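Local coordinates for protein dihydropteridine reductase (Dictyostelium discoideum, PDB 3ORF) that reduces quinonoid dihydropteridines to tetrahydropteridines with NADH or NADPH, regenerating the tetrahydrobiopterin cofactor used by aromatic amino acid hydroxylases, at residues 96-101 with 199-204. Numbering follows the deposited sequence.
Sequences GGWSGG and RKYMSD. With NAD (nicotinamide-adenine-dinucleotide), chain E.
At the mouth of the NAD-binding cleft, a single aromatic pair, Trp98 with Tyr201, joins the loop after strand 88-93 to the last turn of helix 196-201. The two rings make an offset edge-to-face (T-shaped) contact: the six-membered ring of Trp98 turns its edge toward the face of Tyr201, with centroids 5.6 Å apart and planes at 64°. Tyr201 CE2 meets the CE3–CZ3 side of the benzo ring, 3.9 Å from Trp98 CE3 and 4.2 Å from Trp98 CZ3, which stands over the tyrosine face. With CG of Trp98 anti to the backbone N (chi1 -175°), the indole reaches out from the extended loop backbone toward the helix end. Gly100 N lies 3.5 Å above the indole plane, offset toward the rim. Lys200 CE lies 3.8 Å from the Tyr201 plane on the face opposite Trp98, also toward the rim. No hydrogen bond crosses this light surface contact, which buries 82 Å². Trp98 also packs edge-to-face with Tyr158, the predicted proton acceptor, while Gly96 and Gly97 line the NAD pocket, Gly97 N hydrogen-bonded to Asn119 OD1. A loop beside the cofactor, faced by a short helix after strand 184-190, is typical of the active-site cleft of SDR Rossmann folds.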
loop_
_atom_site.group_PDB
_atom_site.type_symbol
_atom_site.label_atom_id
_atom_site.label_comp_id
_atom_site.label_asym_id
_atom_site.label_seq_id
_atom_site.Cartn_x
_atom_site.Cartn_y
_atom_site.Cartn_z
ATOM N N GLY A 96 -6.712 1.258 12.621
ATOM C CA GLY A 96 -6.187 0.153 11.815
ATOM C C GLY A 96 -6.893 -1.137 12.241
ATOM O O GLY A 96 -7.882 -1.100 12.986
ATOM N N GLY A 97 -6.372 -2.264 11.805
ATOM C CA GLY A 97 -6.992 -3.569 12.083
ATOM C C GLY A 97 -6.013 -4.618 11.593
ATOM O O GLY A 97 -5.143 -4.325 10.759
ATOM N N TRP A 98 -6.199 -5.851 12.058
ATOM C CA TRP A 98 -5.497 -7.001 11.519
ATOM C C TRP A 98 -6.422 -8.082 10.931
ATOM O O TRP A 98 -7.449 -8.405 11.489
ATOM C CB TRP A 98 -4.545 -7.602 12.598
ATOM C CG TRP A 98 -3.700 -8.743 11.991
ATOM C CD1 TRP A 98 -2.511 -8.606 11.339
ATOM C CD2 TRP A 98 -4.032 -10.134 11.932
ATOM N NE1 TRP A 98 -2.058 -9.830 10.920
ATOM C CE2 TRP A 98 -2.977 -10.784 11.279
ATOM C CE3 TRP A 98 -5.105 -10.892 12.397
ATOM C CZ2 TRP A 98 -2.973 -12.157 11.040
ATOM C CZ3 TRP A 98 -5.089 -12.278 12.202
ATOM C CH2 TRP A 98 -4.055 -12.889 11.502
ATOM N N SER A 99 -6.046 -8.651 9.812
ATOM C CA SER A 99 -6.737 -9.828 9.264
ATOM C C SER A 99 -5.682 -10.641 8.587
ATOM O O SER A 99 -4.771 -10.032 8.011
ATOM C CB SER A 99 -7.719 -9.435 8.147
ATOM O OG SER A 99 -9.005 -9.155 8.664
ATOM N N GLY A 100 -5.848 -11.985 8.584
ATOM C CA GLY A 100 -4.883 -12.919 8.026
ATOM C C GLY A 100 -5.191 -13.354 6.612
ATOM O O GLY A 100 -6.189 -12.990 6.027
ATOM N N GLY A 101 -4.282 -14.129 6.053
ATOM C CA GLY A 101 -4.542 -14.916 4.891
ATOM C C GLY A 101 -3.509 -14.714 3.830
ATOM O O GLY A 101 -3.108 -13.571 3.555
ATOM N N ARG A 199 -4.649 -10.296 22.939
ATOM C CA ARG A 199 -5.069 -11.240 23.931
ATOM C C ARG A 199 -5.935 -12.337 23.331
ATOM O O ARG A 199 -5.850 -13.505 23.779
ATOM C CB ARG A 199 -5.720 -10.557 25.139
ATOM C CG ARG A 199 -4.597 -9.822 25.978
ATOM C CD ARG A 199 -4.831 -9.864 27.414
ATOM N NE ARG A 199 -3.928 -8.982 28.152
ATOM C CZ ARG A 199 -3.265 -9.343 29.241
ATOM N NH1 ARG A 199 -3.370 -10.600 29.706
ATOM N NH2 ARG A 199 -2.462 -8.477 29.836
ATOM N N LYS A 200 -6.698 -11.995 22.297
ATOM C CA LYS A 200 -7.594 -12.910 21.681
ATOM C C LYS A 200 -6.838 -13.924 20.789
ATOM O O LYS A 200 -7.171 -15.096 20.708
ATOM C CB LYS A 200 -8.633 -12.115 20.883
ATOM C CG LYS A 200 -9.340 -12.900 19.801
ATOM C CD LYS A 200 -10.558 -12.094 19.233
ATOM C CE LYS A 200 -10.154 -10.820 18.503
ATOM N NZ LYS A 200 -11.329 -10.053 17.926
ATOM N N TYR A 201 -5.813 -13.463 20.097
ATOM C CA TYR A 201 -5.183 -14.290 19.066
ATOM C C TYR A 201 -3.956 -15.009 19.566
ATOM O O TYR A 201 -3.499 -15.976 18.937
ATOM C CB TYR A 201 -4.796 -13.415 17.900
ATOM C CG TYR A 201 -5.963 -12.954 17.104
ATOM C CD1 TYR A 201 -7.043 -13.821 16.842
ATOM C CD2 TYR A 201 -6.007 -11.672 16.548
ATOM C CE1 TYR A 201 -8.133 -13.423 16.044
ATOM C CE2 TYR A 201 -7.153 -11.260 15.714
ATOM C CZ TYR A 201 -8.177 -12.143 15.483
ATOM O OH TYR A 201 -9.272 -11.808 14.704
ATOM N N MET A 202 -3.408 -14.552 20.686
ATOM C CA MET A 202 -2.161 -15.144 21.157
ATOM C C MET A 202 -2.273 -15.326 22.643
ATOM O O MET A 202 -1.335 -15.048 23.392
ATOM C CB MET A 202 -0.957 -14.248 20.786
ATOM C CG MET A 202 -0.783 -13.999 19.301
ATOM S SD MET A 202 0.643 -12.896 18.896
ATOM C CE MET A 202 0.166 -11.364 19.544
ATOM N N SER A 203 -3.422 -15.807 23.093
ATOM C CA SER A 203 -3.697 -15.898 24.533
ATOM C C SER A 203 -2.768 -16.846 25.328
ATOM O O SER A 203 -2.781 -16.795 26.562
ATOM C CB SER A 203 -5.150 -16.292 24.781
ATOM O OG SER A 203 -5.397 -17.549 24.205
ATOM N N ASP A 204 -2.016 -17.698 24.633
ATOM C CA ASP A 204 -0.948 -18.517 25.241
ATOM C C ASP A 204 0.328 -17.749 25.553
ATOM O O ASP A 204 1.208 -18.298 26.206
ATOM C CB ASP A 204 -0.510 -19.607 24.282
ATOM C CG ASP A 204 -0.048 -19.055 22.933
ATOM O OD1 ASP A 204 1.066 -19.436 22.492
ATOM O OD2 ASP A 204 -0.765 -18.236 22.310
HETATM P PA NAD E . -8.462 -1.484 17.923
HETATM O O1A NAD E . -9.216 -2.351 16.980
HETATM O O2A NAD E . -8.841 -1.406 19.361
HETATM O O5B NAD E . -8.687 0.057 17.403
HETATM C C5B NAD E . -8.554 0.561 16.124
HETATM C C4B NAD E . -9.490 1.781 16.053
HETATM O O4B NAD E . -9.383 2.289 14.691
HETATM C C3B NAD E . -10.963 1.312 16.204
HETATM O O3B NAD E . -11.659 2.264 16.974
HETATM C C2B NAD E . -11.554 1.462 14.817
HETATM O O2B NAD E . -12.932 1.867 14.876
HETATM C C1B NAD E . -10.702 2.622 14.262
HETATM N N9A NAD E . -10.583 2.661 12.778
HETATM C C8A NAD E . -10.446 1.572 11.979
HETATM N N7A NAD E . -10.310 2.025 10.723
HETATM C C5A NAD E . -10.399 3.391 10.713
HETATM C C6A NAD E . -10.342 4.408 9.710
HETATM N N6A NAD E . -10.250 4.098 8.393
HETATM N N1A NAD E . -10.434 5.719 10.075
HETATM C C2A NAD E . -10.600 6.042 11.351
HETATM N N3A NAD E . -10.656 5.099 12.315
HETATM C C4A NAD E . -10.587 3.779 12.033
HETATM O O3 NAD E . -6.948 -1.845 17.681
HETATM P PN NAD E . -5.716 -1.600 18.566
HETATM O O1N NAD E . -5.485 -2.932 19.210
HETATM O O2N NAD E . -5.775 -0.287 19.333
HETATM O O5D NAD E . -4.502 -1.411 17.506
HETATM C C5D NAD E . -4.006 -0.124 17.117
HETATM C C4D NAD E . -3.014 -0.262 15.945
HETATM O O4D NAD E . -2.094 -1.355 16.209
HETATM C C3D NAD E . -3.609 -0.571 14.566
HETATM O O3D NAD E . -3.047 0.430 13.646
HETATM C C2D NAD E . -3.071 -1.965 14.213
HETATM O O2D NAD E . -2.950 -2.015 12.783
HETATM C C1D NAD E . -1.687 -1.807 14.880
HETATM N N1N NAD E . -0.510 -2.781 15.016
HETATM C C2N NAD E . -0.394 -3.825 16.037
HETATM C C3N NAD E . 0.793 -4.637 16.032
HETATM C C7N NAD E . 1.069 -5.772 17.057
HETATM O O7N NAD E . 1.519 -6.864 16.661
HETATM N N7N NAD E . 0.854 -5.430 18.345
HETATM C C4N NAD E . 1.820 -4.403 15.086
HETATM C C5N NAD E . 1.704 -3.377 14.140
HETATM C C6N NAD E . 0.563 -2.590 14.110
#